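Local coordinates for protein HTH-type transcriptional regulator cbl (Escherichia coli K12, PDB 2FYI) that regulates transcription as a DNA-binding LysR-family protein, possibly as an accessory regulator of the cys regulon, and is represented here by its cofactor-binding domain, at residues Thr23-Ser28 and Ala165-Glu171; Ala56-Gln60 and Leu73-Leu79; Lys152-Ala156 and Glu174-Arg179. Where two conformers were deposited one is given. Residues are numbered along the deposited sequence.

Contact 1: Thr23-Ser28 and Ala165-Glu171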
loop_
_atom_site.group_PDB
_atom_site.type_symbol
_atom_site.label_atom_id
_atom_site.label_comp_id
_atom_site.label_asym_id
_atom_site.label_seq_id
_atom_site.Cartn_x
_atom_site.Cartn_y
_atom_site.Cartn_z
ATOM N N THR A 23 -1.589 -6.128 4.075
ATOM C CA THR A 23 -1.671 -6.577 5.455
ATOM C C THR A 23 -0.905 -7.882 5.697
ATOM O O THR A 23 -0.083 -7.955 6.599
ATOM C CB THR A 23 -3.126 -6.786 5.965
ATOM O OG1 THR A 23 -3.969 -5.688 5.603
ATOM C CG2 THR A 23 -3.113 -6.930 7.464
ATOM N N GLN A 24 -1.179 -8.929 4.923
ATOM C CA GLN A 24 -0.520 -10.194 5.233
ATOM C C GLN A 24 0.920 -10.159 4.735
ATOM O O GLN A 24 1.803 -10.653 5.407
ATOM C CB GLN A 24 -1.306 -11.429 4.733
ATOM C CG GLN A 24 -2.704 -11.149 4.128
ATOM C CD GLN A 24 -3.778 -10.703 5.134
ATOM O OE1 GLN A 24 -3.548 -10.606 6.353
ATOM N NE2 GLN A 24 -4.972 -10.434 4.614
ATOM N N ALA A 25 1.168 -9.525 3.599
ATOM C CA ALA A 25 2.507 -9.454 3.111
ATOM C C ALA A 25 3.455 -8.899 4.196
ATOM O O ALA A 25 4.585 -9.382 4.370
ATOM C CB ALA A 25 2.527 -8.637 1.871
ATOM N N ARG A 26 2.985 -7.920 4.957
ATOM C CA ARG A 26 3.834 -7.319 5.954
ATOM C C ARG A 26 3.815 -7.988 7.304
ATOM O O ARG A 26 4.833 -8.059 7.978
ATOM C CB ARG A 26 3.427 -5.881 6.175
ATOM C CG ARG A 26 3.621 -5.073 4.964
ATOM C CD ARG A 26 4.092 -3.747 5.304
ATOM N NE ARG A 26 5.444 -3.775 5.814
ATOM C CZ ARG A 26 5.936 -2.760 6.518
ATOM N NH1 ARG A 26 5.161 -1.701 6.768
ATOM N NH2 ARG A 26 7.181 -2.790 6.961
ATOM N N TYR A 27 2.657 -8.444 7.739
ATOM C CA TYR A 27 2.510 -8.755 9.149
ATOM C C TYR A 27 2.321 -10.216 9.507
ATOM O O TYR A 27 2.372 -10.582 10.677
ATOM C CB TYR A 27 1.376 -7.949 9.765
ATOM C CG TYR A 27 1.504 -6.492 9.478
ATOM C CD1 TYR A 27 0.504 -5.799 8.796
ATOM C CD2 TYR A 27 2.647 -5.811 9.852
ATOM C CE1 TYR A 27 0.634 -4.458 8.498
ATOM C CE2 TYR A 27 2.788 -4.482 9.575
ATOM C CZ TYR A 27 1.785 -3.803 8.890
ATOM O OH TYR A 27 1.965 -2.452 8.638
ATOM N N SER A 28 2.092 -11.070 8.524
ATOM C CA SER A 28 1.916 -12.514 8.822
ATOM C C SER A 28 2.741 -13.442 7.952
ATOM O O SER A 28 3.235 -14.430 8.451
ATOM C CB SER A 28 0.466 -12.945 8.684
ATOM O OG SER A 28 -0.387 -11.956 9.235
ATOM N N ALA A 165 -5.858 -2.954 11.750
ATOM C CA ALA A 165 -5.646 -4.365 12.067
ATOM C C ALA A 165 -4.685 -4.512 13.255
ATOM O O ALA A 165 -3.632 -3.909 13.252
ATOM C CB ALA A 165 -5.069 -5.045 10.845
ATOM N N GLU A 166 -5.019 -5.318 14.257
ATOM C CA GLU A 166 -4.159 -5.384 15.445
ATOM C C GLU A 166 -2.724 -5.869 15.152
ATOM O O GLU A 166 -1.767 -5.484 15.824
ATOM C CB GLU A 166 -4.802 -6.238 16.537
ATOM C CG GLU A 166 -5.070 -7.685 16.084
ATOM C CD GLU A 166 -5.638 -8.619 17.177
ATOM O OE1 GLU A 166 -6.328 -9.599 16.817
ATOM O OE2 GLU A 166 -5.394 -8.385 18.379
ATOM N N GLN A 167 -2.577 -6.705 14.136
ATOM C CA GLN A 167 -1.298 -7.338 13.783
ATOM C C GLN A 167 -0.248 -6.400 13.173
ATOM O O GLN A 167 0.903 -6.782 13.010
ATOM C CB GLN A 167 -1.677 -8.375 12.785
ATOM C CG GLN A 167 -3.156 -8.383 12.905
ATOM C CD GLN A 167 -3.859 -8.601 11.627
ATOM O OE1 GLN A 167 -3.271 -8.937 10.610
ATOM N NE2 GLN A 167 -5.144 -8.463 11.670
ATOM N N SER A 168 -0.644 -5.174 12.843
ATOM C CA SER A 168 0.246 -4.225 12.209
ATOM C C SER A 168 1.086 -3.492 13.214
ATOM O O SER A 168 1.927 -2.707 12.855
ATOM C CB SER A 168 -0.549 -3.216 11.404
ATOM O OG SER A 168 -1.521 -2.636 12.214
ATOM N N SER A 169 0.839 -3.724 14.487
ATOM C CA SER A 169 1.696 -3.157 15.511
ATOM C C SER A 169 3.086 -3.787 15.401
ATOM O O SER A 169 4.111 -3.092 15.543
ATOM C CB SER A 169 1.122 -3.429 16.900
ATOM O OG SER A 169 1.410 -4.758 17.277
ATOM N N GLY A 170 3.105 -5.098 15.146
ATOM C CA GLY A 170 4.321 -5.897 15.206
ATOM C C GLY A 170 5.592 -5.105 15.494
ATOM O O GLY A 170 5.876 -4.726 16.650
ATOM N N GLU A 171 6.323 -4.818 14.413
ATOM C CA GLU A 171 7.743 -4.404 14.442
ATOM C C GLU A 171 8.003 -2.875 14.371
ATOM O O GLU A 171 7.175 -2.116 13.847
ATOM C CB GLU A 171 8.514 -5.162 13.339
ATOM C CG GLU A 171 7.602 -5.880 12.294
ATOM C CD GLU A 171 6.919 -4.926 11.287
ATOM O OE1 GLU A 171 6.974 -3.686 11.459
ATOM O OE2 GLU A 171 6.317 -5.421 10.311
HETATM O O HOH W 1 -2.164 -10.379 8.478
#
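Packing against the ring of Tyr-27, the last residue of helix 22-27, dominates this contact. Ser-168 lies squarely over one face of the ring: its CA sits 3.5 Å from the ring centroid, almost on the ring normal, in a CH-pi contact, and its CB is 3.4 Å from Tyr-27 CE1. A small residue suits this place, since the backbone must come down close on the ring. Ser-168 OG turns back to Ala-165 O, 2.7 Å away, within the 3-10 turn that follows strand 161-165. Thr-23 CG2 adds an apolar contact with Ala-165 CB at 4.3 Å and lies in van der Waals contact with Gln-167 OE1 at 3.7 Å.

No direct hydrogen bond joins the two segments, but one water does. It donates to Gln-24 OE1 at 2.5 Å and to Gln-167 OE1 at 2.8 Å, and accepts from Ser-28 OG at 2.5 Å, so two amide oxygens and a hydroxyl at the helix end share a single bridge.

The charged pair is looser. Glu-171 OE2 stands 4.3 Å from Arg-26 NH2, well out of the guanidinium plane, and 3.7 Å from Tyr-27 CD2 at the ring edge; Glu-171 is poorly ordered. The firmer partner of Arg-26 is Asp-149, by a salt bridge, and its NE also reaches Thr-153 of the second subunit.

The chemistry implies that the two lobes of this periplasmic-binding-protein-like domain meet here through ring-face packing and one bridging water, probably along the junction whose cleft typically holds the cofactor in LysR effector domains.

Contact 2: Ala56-Gln60 and Leu73-Leu79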
loop_
_atom_site.group_PDB
_atom_site.type_symbol
_atom_site.label_atom_id
_atom_site.label_comp_id
_atom_site.label_asym_id
_atom_site.label_seq_id
_atom_site.Cartn_x
_atom_site.Cartn_y
_atom_site.Cartn_z
ATOM N N ALA A 56 -8.686 -12.578 -6.349
ATOM C CA ALA A 56 -9.649 -13.567 -6.820
ATOM C C ALA A 56 -9.489 -13.804 -8.320
ATOM O O ALA A 56 -9.513 -14.934 -8.778
ATOM C CB ALA A 56 -11.063 -13.138 -6.491
ATOM N N THR A 57 -9.316 -12.742 -9.093
ATOM C CA THR A 57 -9.148 -12.897 -10.519
ATOM C C THR A 57 -7.897 -13.694 -10.835
ATOM O O THR A 57 -7.935 -14.583 -11.672
ATOM C CB THR A 57 -9.059 -11.549 -11.166
ATOM O OG1 THR A 57 -10.323 -10.918 -11.013
ATOM C CG2 THR A 57 -8.752 -11.674 -12.626
ATOM N N LEU A 58 -6.786 -13.392 -10.165
ATOM C CA LEU A 58 -5.543 -14.097 -10.461
ATOM C C LEU A 58 -5.712 -15.573 -10.185
ATOM O O LEU A 58 -5.186 -16.404 -10.905
ATOM C CB LEU A 58 -4.371 -13.533 -9.662
ATOM C CG LEU A 58 -3.960 -12.086 -9.974
ATOM C CD1 LEU A 58 -3.083 -11.626 -8.857
ATOM C CD2 LEU A 58 -3.249 -11.943 -11.296
ATOM N N LEU A 59 -6.464 -15.907 -9.147
ATOM C CA LEU A 59 -6.697 -17.304 -8.860
ATOM C C LEU A 59 -7.545 -17.924 -9.944
ATOM O O LEU A 59 -7.225 -19.010 -10.410
ATOM C CB LEU A 59 -7.351 -17.487 -7.501
ATOM C CG LEU A 59 -6.472 -17.432 -6.258
ATOM C CD1 LEU A 59 -7.312 -17.696 -5.020
ATOM C CD2 LEU A 59 -5.369 -18.439 -6.362
ATOM N N GLN A 60 -8.615 -17.250 -10.354
ATOM C CA GLN A 60 -9.472 -17.783 -11.408
ATOM C C GLN A 60 -8.676 -18.079 -12.670
ATOM O O GLN A 60 -8.905 -19.083 -13.308
ATOM C CB GLN A 60 -10.629 -16.837 -11.723
ATOM C CG GLN A 60 -11.554 -16.539 -10.505
ATOM C CD GLN A 60 -12.326 -15.188 -10.614
ATOM O OE1 GLN A 60 -12.666 -14.740 -11.727
ATOM N NE2 GLN A 60 -12.600 -14.541 -9.455
ATOM N N LEU A 73 -13.003 -14.147 -0.631
ATOM C CA LEU A 73 -12.416 -15.384 -1.154
ATOM C C LEU A 73 -13.325 -16.477 -0.748
ATOM O O LEU A 73 -13.459 -17.477 -1.444
ATOM C CB LEU A 73 -10.991 -15.671 -0.632
ATOM C CG LEU A 73 -9.817 -14.785 -1.084
ATOM C CD1 LEU A 73 -8.483 -15.263 -0.547
ATOM C CD2 LEU A 73 -9.781 -14.666 -2.579
ATOM N N SER A 74 -13.974 -16.300 0.386
ATOM C CA SER A 74 -14.801 -17.376 0.881
ATOM C C SER A 74 -16.194 -17.317 0.284
ATOM O O SER A 74 -17.024 -18.158 0.566
ATOM C CB SER A 74 -14.848 -17.375 2.392
ATOM O OG SER A 74 -15.483 -16.215 2.830
ATOM N N ASN A 75 -16.440 -16.331 -0.568
ATOM C CA ASN A 75 -17.750 -16.203 -1.167
ATOM C C ASN A 75 -17.747 -16.225 -2.678
ATOM O O ASN A 75 -18.691 -15.786 -3.317
ATOM C CB ASN A 75 -18.469 -14.979 -0.605
ATOM C CG ASN A 75 -19.206 -15.290 0.693
ATOM O OD1 ASN A 75 -19.636 -14.382 1.409
ATOM N ND2 ASN A 75 -19.355 -16.589 1.005
ATOM N N ASP A 76 -16.697 -16.777 -3.254
ATOM C CA ASP A 76 -16.628 -16.859 -4.691
ATOM C C ASP A 76 -16.864 -18.299 -5.117
ATOM O O ASP A 76 -16.151 -19.207 -4.693
ATOM C CB ASP A 76 -15.269 -16.376 -5.166
ATOM C CG ASP A 76 -15.151 -16.325 -6.686
ATOM O OD1 ASP A 76 -15.833 -17.113 -7.418
ATOM O OD2 ASP A 76 -14.328 -15.477 -7.130
ATOM N N PRO A 77 -17.874 -18.513 -5.965
ATOM C CA PRO A 77 -18.245 -19.839 -6.434
ATOM C C PRO A 77 -17.073 -20.569 -7.083
ATOM O O PRO A 77 -17.051 -21.799 -7.113
ATOM C CB PRO A 77 -19.305 -19.558 -7.505
ATOM C CG PRO A 77 -19.870 -18.248 -7.153
ATOM C CD PRO A 77 -18.724 -17.460 -6.549
ATOM N N GLN A 78 -16.101 -19.838 -7.614
ATOM C CA GLN A 78 -15.008 -20.518 -8.307
ATOM C C GLN A 78 -13.777 -20.741 -7.459
ATOM O O GLN A 78 -12.779 -21.263 -7.926
ATOM C CB GLN A 78 -14.587 -19.759 -9.528
ATOM C CG GLN A 78 -15.493 -19.926 -10.680
ATOM C CD GLN A 78 -15.119 -18.945 -11.765
ATOM O OE1 GLN A 78 -14.302 -18.005 -11.545
ATOM N NE2 GLN A 78 -15.699 -19.145 -12.955
ATOM N N LEU A 79 -13.826 -20.325 -6.210
ATOM C CA LEU A 79 -12.704 -20.599 -5.341
ATOM C C LEU A 79 -13.127 -21.455 -4.165
ATOM O O LEU A 79 -14.309 -21.674 -3.939
ATOM C CB LEU A 79 -12.047 -19.299 -4.866
ATOM C CG LEU A 79 -11.649 -18.314 -5.962
ATOM C CD1 LEU A 79 -11.117 -17.086 -5.299
ATOM C CD2 LEU A 79 -10.631 -18.906 -6.943
#
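The turn that leads from strand 66-69 into strand 79-94 folds against helix 52-61, and apolar side chains at its two ends make the main packing. Ala-56 CB lies 4.4 Å from Leu-73 CD2 and 4.1 Å from Leu-79 CD1; its small methyl lets both leucines approach the helix backbone. One helical turn on, Leu-59 CB is 3.6 Å from Leu-79 CD2, so Leu-79 spans Ala-56 and Leu-59 at the point where the chain enters the strand.

Two type I turns, Leu-73 to Asp-76 and Asp-76 to Leu-79, shape the loop, and Asp-76 belongs to both. Its OD1 accepts from Gln-78 N at 2.7 Å in an Asx turn, a role for which the short carboxylate side chain is well suited, while Pro-77 supplies the fixed phi that the first corner of the second turn needs. Strands 43-49 and 66-69 both pair parallel with strand 14-20, so helix 52-61 is the helix of a beta-alpha-beta crossover, and the loop after its second strand folds back on it.

At the exposed edge, Gln-60 NE2 lies 3.0 Å from Asp-76 OD2, while Gln-60 CG packs 3.3 Å from Gln-78 OE1. Beyond the contact, Gln-60 O accepts a hydrogen bond from Lys-196.

Contact 3: Lys152-Ala156 and Glu174-Arg179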
loop_
_atom_site.group_PDB
_atom_site.type_symbol
_atom_site.label_atom_id
_atom_site.label_comp_id
_atom_site.label_asym_id
_atom_site.label_seq_id
_atom_site.Cartn_x
_atom_site.Cartn_y
_atom_site.Cartn_z
ATOM N N LYS A 152 -0.676 4.915 9.767
ATOM C CA LYS A 152 0.280 5.349 10.818
ATOM C C LYS A 152 0.786 6.779 10.597
ATOM O O LYS A 152 0.836 7.580 11.530
ATOM C CB LYS A 152 1.470 4.408 10.968
ATOM C CG LYS A 152 1.118 3.113 11.636
ATOM C CD LYS A 152 2.041 2.005 11.132
ATOM C CE LYS A 152 1.721 0.624 11.724
ATOM N NZ LYS A 152 2.620 -0.410 11.054
ATOM N N THR A 153 1.136 7.104 9.356
ATOM C CA THR A 153 1.686 8.409 9.056
ATOM C C THR A 153 0.709 9.516 9.431
ATOM O O THR A 153 1.121 10.525 10.008
ATOM C CB THR A 153 2.080 8.476 7.589
ATOM O OG1 THR A 153 3.072 7.470 7.354
ATOM C CG2 THR A 153 2.620 9.833 7.179
ATOM N N TYR A 154 -0.583 9.339 9.135
ATOM C CA TYR A 154 -1.504 10.456 9.307
ATOM C C TYR A 154 -1.970 10.601 10.751
ATOM O O TYR A 154 -2.346 11.709 11.182
ATOM C CB TYR A 154 -2.616 10.475 8.224
ATOM C CG TYR A 154 -1.981 10.971 6.988
ATOM C CD1 TYR A 154 -1.414 10.088 6.069
ATOM C CD2 TYR A 154 -1.783 12.313 6.809
ATOM C CE1 TYR A 154 -0.729 10.567 4.945
ATOM C CE2 TYR A 154 -1.084 12.801 5.711
ATOM C CZ TYR A 154 -0.564 11.933 4.779
ATOM O OH TYR A 154 0.145 12.450 3.695
ATOM N N VAL A 155 -1.917 9.505 11.507
ATOM C CA VAL A 155 -2.255 9.591 12.919
ATOM C C VAL A 155 -1.115 10.332 13.595
ATOM O O VAL A 155 -1.318 11.239 14.408
ATOM C CB VAL A 155 -2.425 8.199 13.554
ATOM C CG1 VAL A 155 -2.431 8.296 15.070
ATOM C CG2 VAL A 155 -3.681 7.477 13.001
ATOM N N ALA A 156 0.099 9.957 13.229
ATOM C CA ALA A 156 1.279 10.628 13.743
ATOM C C ALA A 156 1.244 12.102 13.383
ATOM O O ALA A 156 1.604 12.926 14.183
ATOM C CB ALA A 156 2.518 9.989 13.198
ATOM N N GLU A 174 5.236 1.901 16.854
ATOM C CA GLU A 174 5.073 3.365 16.842
ATOM C C GLU A 174 5.639 4.168 18.023
ATOM O O GLU A 174 5.219 4.006 19.168
ATOM C CB GLU A 174 3.583 3.655 16.679
ATOM C CG GLU A 174 2.854 2.778 15.604
ATOM C CD GLU A 174 2.443 1.358 16.054
ATOM O OE1 GLU A 174 2.217 0.515 15.168
ATOM O OE2 GLU A 174 2.333 1.073 17.263
ATOM N N GLU A 175 6.588 5.044 17.715
ATOM C CA GLU A 175 7.273 5.911 18.699
ATOM C C GLU A 175 6.413 6.492 19.830
ATOM O O GLU A 175 6.574 6.155 21.002
ATOM C CB GLU A 175 7.952 7.087 17.961
ATOM C CG GLU A 175 7.373 7.435 16.519
ATOM C CD GLU A 175 5.892 7.992 16.457
ATOM O OE1 GLU A 175 5.541 9.004 17.123
ATOM O OE2 GLU A 175 5.088 7.421 15.682
ATOM N N ASN A 176 5.525 7.401 19.446
ATOM C CA ASN A 176 4.686 8.160 20.354
ATOM C C ASN A 176 3.229 7.921 20.055
ATOM O O ASN A 176 2.394 8.806 20.255
ATOM C CB ASN A 176 4.935 9.655 20.193
ATOM C CG ASN A 176 6.338 10.038 20.523
ATOM O OD1 ASN A 176 6.611 10.497 21.631
ATOM N ND2 ASN A 176 7.253 9.835 19.577
ATOM N N LEU A 177 2.931 6.745 19.532
ATOM C CA LEU A 177 1.564 6.347 19.347
ATOM C C LEU A 177 1.315 5.208 20.299
ATOM O O LEU A 177 2.255 4.560 20.753
ATOM C CB LEU A 177 1.337 5.864 17.924
ATOM C CG LEU A 177 1.725 6.781 16.779
ATOM C CD1 LEU A 177 1.184 6.171 15.510
ATOM C CD2 LEU A 177 1.173 8.173 16.997
ATOM N N ILE A 178 0.042 4.948 20.581
ATOM C CA ILE A 178 -0.364 3.857 21.463
ATOM C C ILE A 178 -1.598 3.158 20.880
ATOM O O ILE A 178 -2.448 3.807 20.255
ATOM C CB ILE A 178 -0.616 4.383 22.901
ATOM C CG1 ILE A 178 -1.254 3.314 23.784
ATOM C CG2 ILE A 178 -1.460 5.647 22.877
ATOM C CD1 ILE A 178 -1.151 3.625 25.280
ATOM N N ARG A 179 -1.679 1.839 21.049
ATOM C CA ARG A 179 -2.840 1.067 20.581
ATOM C C ARG A 179 -3.862 0.862 21.705
ATOM O O ARG A 179 -3.525 0.346 22.739
ATOM C CB ARG A 179 -2.377 -0.278 20.021
ATOM C CG ARG A 179 -2.033 -0.223 18.548
ATOM C CD ARG A 179 -0.812 -1.098 18.139
ATOM N NE ARG A 179 -0.368 -0.775 16.768
ATOM C CZ ARG A 179 -0.986 -1.197 15.649
ATOM N NH1 ARG A 179 -2.056 -1.998 15.726
ATOM N NH2 ARG A 179 -0.528 -0.836 14.450
#
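Glu-174 opens the second segment with its CA-to-CB bond pointing toward helix 148-157. Its OE1 comes within 3.5 Å of Lys-152 CE but stays 4.2 Å from Lys-152 NZ, too far for a salt bridge; the lysine instead gives a hydrogen bond to Ser-168 O. Next, Glu-175 bends back on its own loop, where OE1 accepts from Asn-176 ND2 at 3.1 Å; its OE2 brushes Ala-156 CB at 4.4 Å. Both glutamates are poorly ordered, so their positions are less certain.

Leu-177 begins the strand and is the apolar heart of the contact. Its CD2 lies 4.1 Å from both Val-155 CG1 and Ala-156 CA, and its CD1 is 4.2 Å from Lys-152 O. A branched leucine fills this space, while the small Ala-156 lets it approach the helix backbone. Ile-178 belongs to the strand's other side, against Val-93.

Arg-179 then returns to the beginning of the segment: NH2 forms a salt bridge with Glu-174 OE1 at 3.1 Å, and it also bonds to Ser-168. Lys-152 CE sits at the edge of the guanidinium, near its plane, 3.8 Å from Arg-179 NH2, so the two positive residues meet through a methylene.

The short helix and strand axes pass 10.4 Å apart at 118°. This is helix-on-sheet layering, as expected of an alpha/beta lobe in the periplasmic-binding-protein fold of LysR effector domains.

How the contacts relate
From the N terminus, helix 22-27 of one lobe supplies the first half of contact 1, whose partner, the loop after strand 161-165 of the other lobe, lies 137 residues on. Contact 2 opens and closes within that long loop: its segments are only 13 residues apart at their closest ends, and it ties helix 52-61 to the turn before strand 79-94. Contact 3 starts at helix 148-157, still inside the loop of contact 1, but ends at strand 177-180 beyond it, so these two cross. They share Ser-168, which probably hydrogen-bonds to both Lys-152 and Arg-179. The centre of contact 2 is about 35 Å from that of contact 3. Contacts 1 and 3 both reach the second subunit.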